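Side-chain contacts in sulfite dehydrogenase (Paracoccus pantotrophus, PDB 2XTS), which oxidises protein-bound sulfane sulfur in the Sox system, using a molybdenum cofactor and passing electrons to a heme c, probably that of its cytochrome partner: residues A[5-9]-A[10-14]; A[216-219]-A[220-224]; A[236-240]-A[241-245]. All blocks are in the same frame, centred on the assembly; numbering follows the deposited sequence.

Overall arrangement
The three contacts follow one another along the chain without nesting or crossing, and each is local, made within one continuous stretch. Interaction 1 lies near the N terminus, its centre about 43 Å from the centre of the chain, where helix 6-9 turns into a loop between a second subunit and the cytochrome chain. Interaction 2 falls in the loop joining strands 212-214 and 227-233, at the molybdenum cofactor. Past strand 227-233, interaction 3 lies in the loop before strand 248-249 and faces the heme. The last two meet at Asn-221 and Glu-241, with centres about 14 Å apart, whereas interaction 1 lies about 51 and 63 Å from them, centre to centre.

Interaction 1 (A[5-9]-A[10-14]); sequences DPLIT and EIQPW
Glu-10 folds back over Pro-6 where the short N-capped helix 6-9 gives way to extended chain. Its CG stands beside the backbone N (chi1 -59°) and the chain runs straight beyond, which lays the carboxylate alongside the proline: Glu-10 CD is 3.7 Å from Pro-6 CB. The backbone closes the same turn, Glu-10 N donating to Pro-6 O (3.0 Å). Gln-12 points back toward the helix. A bend at chi2 (-61°) swings its amide round so that NE2 donates to Glu-10 O at 3.0 Å, from above the carbonyl plane on a bent path (N-H...O 137°). Leu-7 crosses this side chain at about a right angle; in the conformer described, one of two, its CD2 lies 4.0 Å from Gln-12 CD and also meets the edge of the Trp-14 ring, 4.1 Å from CH2. One face of that indole takes Gln-12 CB, offset toward the rim. At the helix start, Asp-5 OD1 caps Leu-7 N while OD2 forms a salt bridge with Arg-88 of the second subunit; Ile-8 and Thr-9 pack on Glu-13 of the cytochrome chain. The N-terminal arm joins three chains. A water lies 2.7 Å from both Leu-7 O and Glu-10 O.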
loop_
_atom_site.group_PDB
_atom_site.type_symbol
_atom_site.label_atom_id
_atom_site.label_comp_id
_atom_site.label_asym_id
_atom_site.label_seq_id
_atom_site.Cartn_x
_atom_site.Cartn_y
_atom_site.Cartn_z
ATOM N N ASP A 5 -25.014 27.983 3.881
ATOM C CA ASP A 5 -25.110 26.569 3.577
ATOM C C ASP A 5 -25.408 25.808 4.863
ATOM O O ASP A 5 -24.592 25.842 5.788
ATOM C CB ASP A 5 -23.798 26.095 2.934
ATOM C CG ASP A 5 -23.849 24.676 2.438
ATOM O OD1 ASP A 5 -24.693 23.896 2.894
ATOM O OD2 ASP A 5 -23.013 24.343 1.577
ATOM N N PRO A 6 -26.558 25.109 4.927
ATOM C CA PRO A 6 -26.892 24.375 6.166
ATOM C C PRO A 6 -25.927 23.268 6.551
ATOM O O PRO A 6 -25.908 22.855 7.720
ATOM C CB PRO A 6 -28.277 23.785 5.883
ATOM C CG PRO A 6 -28.348 23.734 4.413
ATOM C CD PRO A 6 -27.640 24.976 3.935
ATOM N N LEU A 7 -25.145 22.778 5.598
ATOM C CA LEU A 7 -24.102 21.802 5.934
ATOM C C LEU A 7 -23.023 22.411 6.829
ATOM O O LEU A 7 -22.212 21.670 7.432
ATOM C CB LEU A 7 -23.513 21.162 4.686
ATOM C CG LEU A 7 -24.353 19.985 4.216
ATOM C CD1 LEU A 7 -24.066 19.763 2.758
ATOM C CD2 LEU A 7 -24.044 18.740 5.049
ATOM N N ILE A 8 -23.015 23.743 6.925
ATOM C CA ILE A 8 -22.144 24.469 7.859
ATOM C C ILE A 8 -22.962 25.072 9.015
ATOM O O ILE A 8 -22.609 24.947 10.179
ATOM C CB ILE A 8 -21.352 25.598 7.146
ATOM C CG1 ILE A 8 -20.423 24.987 6.082
ATOM C CG2 ILE A 8 -20.597 26.460 8.174
ATOM C CD1 ILE A 8 -19.839 26.008 5.142
ATOM N N THR A 9 -24.075 25.732 8.709
ATOM C CA THR A 9 -24.779 26.461 9.760
ATOM C C THR A 9 -25.613 25.585 10.687
ATOM O O THR A 9 -25.929 26.021 11.795
ATOM C CB THR A 9 -25.704 27.567 9.209
ATOM O OG1 THR A 9 -26.680 26.965 8.351
ATOM C CG2 THR A 9 -24.902 28.660 8.498
ATOM N N GLU A 10 -25.970 24.382 10.248
ATOM C CA GLU A 10 -26.633 23.415 11.109
ATOM C C GLU A 10 -25.619 22.358 11.547
ATOM O O GLU A 10 -24.809 21.891 10.750
ATOM C CB GLU A 10 -27.828 22.789 10.385
ATOM C CG GLU A 10 -28.852 23.868 9.954
ATOM C CD GLU A 10 -29.994 23.350 9.093
ATOM O OE1 GLU A 10 -30.044 22.139 8.785
ATOM O OE2 GLU A 10 -30.865 24.176 8.744
ATOM N N ILE A 11 -25.663 22.006 12.823
ATOM C CA ILE A 11 -24.773 20.979 13.396
ATOM C C ILE A 11 -25.156 19.626 12.795
ATOM O O ILE A 11 -26.330 19.240 12.824
ATOM C CB ILE A 11 -24.866 20.946 14.925
ATOM C CG1 ILE A 11 -24.411 22.283 15.527
ATOM C CG2 ILE A 11 -24.040 19.766 15.502
ATOM C CD1 ILE A 11 -24.910 22.509 16.959
ATOM N N GLN A 12 -24.194 18.923 12.199
ATOM C CA GLN A 12 -24.467 17.631 11.567
ATOM C C GLN A 12 -24.227 16.525 12.585
ATOM O O GLN A 12 -23.493 16.710 13.539
ATOM C CB GLN A 12 -23.590 17.465 10.323
ATOM C CG GLN A 12 -23.795 18.597 9.308
ATOM C CD GLN A 12 -25.233 18.647 8.818
ATOM O OE1 GLN A 12 -25.843 17.612 8.562
ATOM N NE2 GLN A 12 -25.781 19.843 8.711
ATOM N N PRO A 13 -24.848 15.362 12.382
ATOM C CA PRO A 13 -24.740 14.314 13.401
ATOM C C PRO A 13 -23.305 13.904 13.710
ATOM O O PRO A 13 -22.993 13.598 14.853
ATOM C CB PRO A 13 -25.544 13.152 12.808
ATOM C CG PRO A 13 -26.471 13.788 11.874
ATOM C CD PRO A 13 -25.825 15.015 11.338
ATOM N N TRP A 14 -22.442 13.888 12.701
ATOM C CA TRP A 14 -21.054 13.480 12.881
ATOM C C TRP A 14 -20.248 14.470 13.707
ATOM O O TRP A 14 -19.129 14.153 14.118
ATOM C CB TRP A 14 -20.401 13.245 11.516
ATOM C CG TRP A 14 -20.428 14.395 10.568
ATOM C CD1 TRP A 14 -19.562 15.441 10.510
ATOM C CD2 TRP A 14 -21.375 14.611 9.525
ATOM N NE1 TRP A 14 -19.904 16.290 9.481
ATOM C CE2 TRP A 14 -21.015 15.796 8.858
ATOM C CE3 TRP A 14 -22.484 13.900 9.070
ATOM C CZ2 TRP A 14 -21.744 16.286 7.771
ATOM C CZ3 TRP A 14 -23.205 14.396 7.998
ATOM C CH2 TRP A 14 -22.834 15.567 7.363
HETATM O O HOH W 1 -22.130 21.863 10.145
#

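Interaction 2 (A[216-219]-A[220-224]); sequences PGWE and GNMWV. With CO (cobalt (II) ion), chain G; MTE (phosphonic acidmono-(2-amino-5,6-dimercapto-4-oxo-3,7,8a,9,10,10a-hexahydro-4H-8-oxa-1,3,9,10-tetraaza-anthracen-7-ylmethyl)ester), chain E; 2MO (molybdenum (IV)oxide), chain F.
Glu-219 packs on Met-222 just beyond its CB: CG, wedged between the backbone N and the carbonyl carbon (chi1 70°), lies 3.9 Å from Met-222 CG, the two side chains slanting past each other. Beyond CG the chain is extended and carries the carboxylate to a cobalt ion: OE1 binds the metal at 2.1 Å, with Thr-259 O, His-369 NE2 and two waters among the other ligands. OE2 accepts from one of those waters and forms a salt bridge with Arg-181, an arrangement that fixes the carboxylate's rotation. The backbone turns here in a short 3-10 segment, Met-222 N donating to Glu-219 O, and the same loop forms part of the molybdopterin pocket of this sulfite oxidase-like domain. Trp-223, the centre of an inverse gamma turn, accepts from MTE N8 at its O (2.9 Å), and its NE1 donates to Trp-218 O over 3.0 Å, from above the carbonyl plane. Gly-220 lies against the dithiolene; a CB there would run into MTE S2'. Asn-221 N gives a weak hydrogen bond to 2MO OT1, and its ND2 lies 3.3 Å from MTE S1'; OD1 accepts from Arg-181 NH1, which also pairs with Glu-219 OE2. In the Met-222 conformer described, one of two, SD makes an oblique Met-aromatic contact with Trp-218, 3.5 Å from CE3.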
loop_
_atom_site.group_PDB
_atom_site.type_symbol
_atom_site.label_atom_id
_atom_site.label_comp_id
_atom_site.label_asym_id
_atom_site.label_seq_id
_atom_site.Cartn_x
_atom_site.Cartn_y
_atom_site.Cartn_z
ATOM N N PRO A 216 11.911 -7.358 -12.376
ATOM C CA PRO A 216 11.768 -5.938 -12.653
ATOM C C PRO A 216 11.915 -5.573 -14.134
ATOM O O PRO A 216 12.867 -5.963 -14.810
ATOM C CB PRO A 216 12.846 -5.312 -11.801
ATOM C CG PRO A 216 12.911 -6.225 -10.633
ATOM C CD PRO A 216 12.807 -7.576 -11.231
ATOM N N GLY A 217 10.913 -4.867 -14.626
ATOM C CA GLY A 217 10.917 -4.366 -15.980
ATOM C C GLY A 217 10.440 -5.333 -17.043
ATOM O O GLY A 217 10.317 -4.940 -18.202
ATOM N N TRP A 218 10.216 -6.590 -16.677
ATOM C CA TRP A 218 9.891 -7.645 -17.630
ATOM C C TRP A 218 8.395 -7.980 -17.580
ATOM O O TRP A 218 7.710 -7.747 -16.569
ATOM C CB TRP A 218 10.753 -8.880 -17.375
ATOM C CG TRP A 218 12.169 -8.754 -17.847
ATOM C CD1 TRP A 218 12.838 -7.592 -18.098
ATOM C CD2 TRP A 218 13.073 -9.818 -18.184
ATOM N NE1 TRP A 218 14.099 -7.873 -18.564
ATOM C CE2 TRP A 218 14.267 -9.228 -18.621
ATOM C CE3 TRP A 218 12.976 -11.208 -18.177
ATOM C CZ2 TRP A 218 15.344 -9.988 -19.066
ATOM C CZ3 TRP A 218 14.033 -11.958 -18.623
ATOM C CH2 TRP A 218 15.207 -11.354 -19.051
ATOM N N GLU A 219 7.879 -8.474 -18.700
ATOM C CA GLU A 219 6.471 -8.716 -18.887
ATOM C C GLU A 219 5.891 -9.552 -17.777
ATOM O O GLU A 219 6.500 -10.500 -17.281
ATOM C CB GLU A 219 6.238 -9.337 -20.283
ATOM C CG GLU A 219 6.738 -10.771 -20.441
ATOM C CD GLU A 219 6.774 -11.276 -21.882
ATOM O OE1 GLU A 219 6.398 -10.514 -22.800
ATOM O OE2 GLU A 219 7.206 -12.441 -22.085
ATOM N N GLY A 220 4.660 -9.206 -17.413
ATOM C CA GLY A 220 4.025 -9.797 -16.235
ATOM C C GLY A 220 3.963 -11.311 -16.262
ATOM O O GLY A 220 3.982 -11.954 -15.220
ATOM N N ASN A 221 3.813 -11.912 -17.442
ATOM C CA ASN A 221 3.756 -13.364 -17.493
ATOM C C ASN A 221 4.940 -14.037 -16.812
ATOM O O ASN A 221 4.805 -15.157 -16.304
ATOM C CB ASN A 221 3.603 -13.862 -18.936
ATOM C CG ASN A 221 3.411 -15.364 -19.005
ATOM O OD1 ASN A 221 4.341 -16.097 -19.371
ATOM N ND2 ASN A 221 2.262 -15.847 -18.548
ATOM N N MET A 222 6.085 -13.382 -16.781
ATOM C CA MET A 222 7.257 -14.003 -16.217
ATOM C C MET A 222 7.268 -13.931 -14.691
ATOM O O MET A 222 8.099 -14.570 -14.060
ATOM C CB MET A 222 8.484 -13.394 -16.842
ATOM C CG MET A 222 8.496 -13.575 -18.349
ATOM S SD MET A 222 9.974 -12.847 -19.097
ATOM C CE MET A 222 11.151 -14.175 -18.922
ATOM N N TRP A 223 6.333 -13.164 -14.110
ATOM C CA TRP A 223 6.249 -13.021 -12.655
ATOM C C TRP A 223 5.487 -14.223 -12.098
ATOM O O TRP A 223 4.335 -14.110 -11.644
ATOM C CB TRP A 223 5.576 -11.693 -12.281
ATOM C CG TRP A 223 6.320 -10.444 -12.663
ATOM C CD1 TRP A 223 6.881 -10.130 -13.869
ATOM C CD2 TRP A 223 6.423 -9.292 -11.857
ATOM N NE1 TRP A 223 7.402 -8.865 -13.825
ATOM C CE2 TRP A 223 7.140 -8.331 -12.588
ATOM C CE3 TRP A 223 6.056 -9.010 -10.540
ATOM C CZ2 TRP A 223 7.452 -7.089 -12.069
ATOM C CZ3 TRP A 223 6.351 -7.787 -10.025
ATOM C CH2 TRP A 223 7.044 -6.828 -10.784
ATOM N N VAL A 224 6.108 -15.395 -12.181
ATOM C CA VAL A 224 5.458 -16.656 -11.862
ATOM C C VAL A 224 4.942 -16.621 -10.407
ATOM O O VAL A 224 5.704 -16.372 -9.468
ATOM C CB VAL A 224 6.413 -17.850 -12.102
ATOM C CG1 VAL A 224 5.736 -19.160 -11.700
ATOM C CG2 VAL A 224 6.869 -17.910 -13.543
HETATM CO CO CO G . 7.027 -10.289 -24.764
HETATM N N1 MTE E . 1.856 -17.429 -12.429
HETATM C C2 MTE E . 1.192 -18.580 -12.428
HETATM N N2 MTE E . 1.655 -19.595 -11.667
HETATM N N3 MTE E . 0.064 -18.757 -13.141
HETATM C C4 MTE E . -0.468 -17.777 -13.927
HETATM O O4 MTE E . -1.525 -18.016 -14.548
HETATM N N5 MTE E . -0.156 -15.451 -14.818
HETATM C C6 MTE E . 0.943 -14.581 -15.167
HETATM C C7 MTE E . 1.794 -14.125 -13.993
HETATM N N8 MTE E . 2.180 -15.258 -13.191
HETATM C C9 MTE E . 0.219 -16.503 -14.002
HETATM C C10 MTE E . 1.444 -16.380 -13.203
HETATM C "C1'" MTE E . 0.507 -13.360 -15.957
HETATM S "S1'" MTE E . 0.069 -13.556 -17.640
HETATM C "C2'" MTE E . 0.527 -12.117 -15.419
HETATM S "S2'" MTE E . 0.214 -10.709 -16.354
HETATM C "C3'" MTE E . 0.877 -11.952 -13.955
HETATM O "O3'" MTE E . 1.044 -13.187 -13.240
HETATM C "C4'" MTE E . -0.231 -11.204 -13.239
HETATM O "O4'" MTE E . 0.145 -10.977 -11.873
HETATM P P MTE E . -1.048 -10.593 -10.873
HETATM O O1P MTE E . -1.554 -9.268 -11.520
HETATM O O2P MTE E . -2.125 -11.627 -10.919
HETATM O O3P MTE E . -0.390 -10.353 -9.558
HETATM MO MO 2MO F . 0.108 -11.403 -18.626
HETATM O OT1 2MO F . 1.727 -11.117 -19.344
HETATM O OT2 2MO F . -1.131 -12.286 -19.860
HETATM O O HOH W 2 7.713 -12.330 -24.697
HETATM O O HOH W 3 5.271 -10.878 -25.800
#

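Interaction 3 (A[236-240]-A[241-245]); sequences AVESR and EETSK. With HEC (heme c), chain K.
Arg-240 spreads its guanidinium beneath the aliphatic part of Lys-245, whose CG sits 3.8 Å above the centre of one face, the two side chains running side by side. At the edge of the group, in its plane, NH1 forms a salt bridge with Glu-241 OE2 at 2.6 Å, the carboxylate turned almost perpendicular (84°) and met on its syn side. The guanidinium also grips the heme c propionates: NE and NH2 each donate to HEC O1A at 2.9 Å, NH2 also donates to HEC O1D, and NH1 adds a weak bond to HEC O1D. Ser-244 OG adds a bond to HEC O1A of 2.7 Å, so three donors of this loop hold that oxygen. A leucine in place of Arg-240 would probably leave both propionates and Glu-241 without their shared positive partner and Lys-245 without the flat surface it lies on. The backbone behind this heme-binding site is a type I beta turn, 239-242, in which Glu-242 N donates to Ser-239 O; Thr-243 OG1 reaches the same oxygen at 2.8 Å from the opposite face of its plane. An overlapping pi-turn is closed by Lys-245 N donating to Arg-240 O, nearly along the C=O axis. With CG set between the backbone N and the carbonyl carbon (chi1 64°), the extended Glu-242 chain runs back along the loop, and OE2 accepts from Ser-239 N at 3.1 Å on the anti side. OE2 also accepts from Ser-182 OG, and OE1 forms a salt bridge with Arg-181. Tyr-92 and Trp-83 of the cytochrome chain pack on Arg-240 and Ser-244.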
loop_
_atom_site.group_PDB
_atom_site.type_symbol
_atom_site.label_atom_id
_atom_site.label_comp_id
_atom_site.label_asym_id
_atom_site.label_seq_id
_atom_site.Cartn_x
_atom_site.Cartn_y
_atom_site.Cartn_z
ATOM N N ALA A 236 16.785 -22.812 -23.320
ATOM C CA ALA A 236 15.442 -22.419 -22.981
ATOM C C ALA A 236 14.518 -23.622 -23.143
ATOM O O ALA A 236 14.702 -24.440 -24.049
ATOM C CB ALA A 236 14.999 -21.267 -23.871
ATOM N N VAL A 237 13.500 -23.721 -22.307
ATOM C CA VAL A 237 12.562 -24.813 -22.437
ATOM C C VAL A 237 11.652 -24.647 -23.673
ATOM O O VAL A 237 11.281 -25.618 -24.311
ATOM C CB VAL A 237 11.730 -24.953 -21.139
ATOM C CG1 VAL A 237 10.598 -25.953 -21.315
ATOM C CG2 VAL A 237 12.659 -25.296 -19.968
ATOM N N GLU A 238 11.320 -23.397 -23.999
ATOM C CA GLU A 238 10.375 -23.067 -25.087
ATOM C C GLU A 238 9.016 -23.677 -24.766
ATOM O O GLU A 238 8.415 -24.458 -25.518
ATOM C CB GLU A 238 10.896 -23.450 -26.468
ATOM C CG GLU A 238 12.293 -22.911 -26.748
ATOM C CD GLU A 238 12.353 -21.438 -27.087
ATOM O OE1 GLU A 238 11.599 -20.626 -26.513
ATOM O OE2 GLU A 238 13.195 -21.104 -27.938
ATOM N N SER A 239 8.554 -23.310 -23.589
ATOM C CA SER A 239 7.272 -23.712 -23.081
ATOM C C SER A 239 6.099 -23.016 -23.774
ATOM O O SER A 239 6.280 -22.100 -24.577
ATOM C CB SER A 239 7.239 -23.399 -21.604
ATOM O OG SER A 239 7.317 -21.988 -21.463
ATOM N N ARG A 240 4.889 -23.453 -23.467
ATOM C CA ARG A 240 3.688 -22.905 -24.112
ATOM C C ARG A 240 3.605 -21.386 -23.981
ATOM O O ARG A 240 3.238 -20.687 -24.938
ATOM C CB ARG A 240 2.448 -23.610 -23.549
ATOM C CG ARG A 240 1.128 -23.297 -24.240
ATOM C CD ARG A 240 0.366 -22.145 -23.651
ATOM N NE ARG A 240 -0.917 -22.032 -24.303
ATOM C CZ ARG A 240 -1.981 -21.406 -23.808
ATOM N NH1 ARG A 240 -1.925 -20.792 -22.639
ATOM N NH2 ARG A 240 -3.104 -21.394 -24.491
ATOM N N GLU A 241 3.941 -20.900 -22.791
ATOM C CA GLU A 241 3.864 -19.475 -22.515
ATOM C C GLU A 241 5.020 -18.641 -23.062
ATOM O O GLU A 241 5.148 -17.466 -22.732
ATOM C CB GLU A 241 3.621 -19.186 -21.029
ATOM C CG GLU A 241 2.301 -19.807 -20.494
ATOM C CD GLU A 241 1.004 -19.398 -21.199
ATOM O OE1 GLU A 241 0.993 -18.448 -21.980
ATOM O OE2 GLU A 241 -0.036 -20.059 -20.967
ATOM N N GLU A 242 5.846 -19.238 -23.915
ATOM C CA GLU A 242 6.842 -18.471 -24.633
ATOM C C GLU A 242 6.981 -18.899 -26.075
ATOM O O GLU A 242 7.900 -18.467 -26.753
ATOM C CB GLU A 242 8.170 -18.458 -23.881
ATOM C CG GLU A 242 8.814 -19.811 -23.735
ATOM C CD GLU A 242 9.765 -19.953 -22.539
ATOM O OE1 GLU A 242 9.865 -19.009 -21.714
ATOM O OE2 GLU A 242 10.372 -21.053 -22.431
ATOM N N THR A 243 5.991 -19.652 -26.568
ATOM C CA THR A 243 5.942 -20.113 -27.957
ATOM C C THR A 243 4.564 -19.777 -28.533
ATOM O O THR A 243 4.406 -18.847 -29.331
ATOM C CB THR A 243 6.250 -21.639 -28.082
ATOM O OG1 THR A 243 5.387 -22.388 -27.201
ATOM C CG2 THR A 243 7.705 -21.938 -27.726
ATOM N N SER A 244 3.552 -20.509 -28.108
ATOM C CA SER A 244 2.190 -20.203 -28.484
ATOM C C SER A 244 1.803 -18.789 -28.063
ATOM O O SER A 244 1.199 -18.050 -28.830
ATOM C CB SER A 244 1.232 -21.205 -27.845
ATOM O OG SER A 244 -0.106 -20.902 -28.194
ATOM N N LYS A 245 2.136 -18.451 -26.822
ATOM C CA LYS A 245 1.792 -17.173 -26.217
ATOM C C LYS A 245 3.065 -16.400 -25.916
ATOM O O LYS A 245 4.168 -16.955 -25.907
ATOM C CB LYS A 245 0.970 -17.425 -24.965
ATOM C CG LYS A 245 -0.273 -18.276 -25.239
ATOM C CD LYS A 245 -1.282 -17.603 -26.178
ATOM C CE LYS A 245 -2.531 -18.444 -26.281
ATOM N NZ LYS A 245 -3.587 -17.768 -27.042
HETATM FE FE HEC K . -7.241 -27.771 -23.694
HETATM C CHA HEC K . -5.474 -24.926 -24.253
HETATM C CHB HEC K . -4.897 -29.548 -25.415
HETATM C CHC HEC K . -8.810 -30.611 -22.840
HETATM C CHD HEC K . -9.858 -25.972 -22.565
HETATM N NA HEC K . -5.524 -27.328 -24.647
HETATM C C1A HEC K . -4.998 -26.068 -24.812
HETATM C C2A HEC K . -3.824 -26.142 -25.653
HETATM C C3A HEC K . -3.670 -27.435 -25.973
HETATM C C4A HEC K . -4.732 -28.188 -25.344
HETATM C CMA HEC K . -2.571 -28.086 -26.841
HETATM C CAA HEC K . -2.955 -24.929 -26.075
HETATM C CBA HEC K . -3.573 -24.190 -27.262
HETATM C CGA HEC K . -2.714 -23.065 -27.761
HETATM O O1A HEC K . -2.017 -22.424 -26.972
HETATM O O2A HEC K . -2.742 -22.889 -29.001
HETATM N NB HEC K . -6.904 -29.691 -24.007
HETATM C C1B HEC K . -5.863 -30.259 -24.734
HETATM C C2B HEC K . -5.883 -31.693 -24.538
HETATM C C3B HEC K . -6.992 -31.996 -23.847
HETATM C C4B HEC K . -7.624 -30.752 -23.483
HETATM C CMB HEC K . -4.912 -32.646 -25.262
HETATM C CAB HEC K . -7.465 -33.365 -23.380
HETATM C CBB HEC K . -6.316 -34.091 -22.624
HETATM N NC HEC K . -9.029 -28.195 -22.850
HETATM C C1C HEC K . -9.507 -29.449 -22.622
HETATM C C2C HEC K . -10.827 -29.347 -22.054
HETATM C C3C HEC K . -11.120 -28.042 -21.969
HETATM C C4C HEC K . -10.008 -27.316 -22.520
HETATM C CMC HEC K . -11.690 -30.549 -21.613
HETATM C CAC HEC K . -12.383 -27.307 -21.521
HETATM C CBC HEC K . -13.086 -27.705 -20.274
HETATM N ND HEC K . -7.585 -25.808 -23.446
HETATM C C1D HEC K . -8.708 -25.280 -22.838
HETATM C C2D HEC K . -8.540 -23.869 -22.606
HETATM C C3D HEC K . -7.183 -23.559 -23.097
HETATM C C4D HEC K . -6.662 -24.785 -23.618
HETATM C CMD HEC K . -9.461 -22.875 -21.913
HETATM C CAD HEC K . -6.523 -22.193 -23.039
HETATM C CBD HEC K . -5.771 -22.060 -21.718
HETATM C CGD HEC K . -5.026 -20.762 -21.591
HETATM O O1D HEC K . -4.893 -20.013 -22.594
HETATM O O2D HEC K . -4.474 -20.528 -20.498
HETATM O O HOH W 4 9.984 -19.193 -28.150
#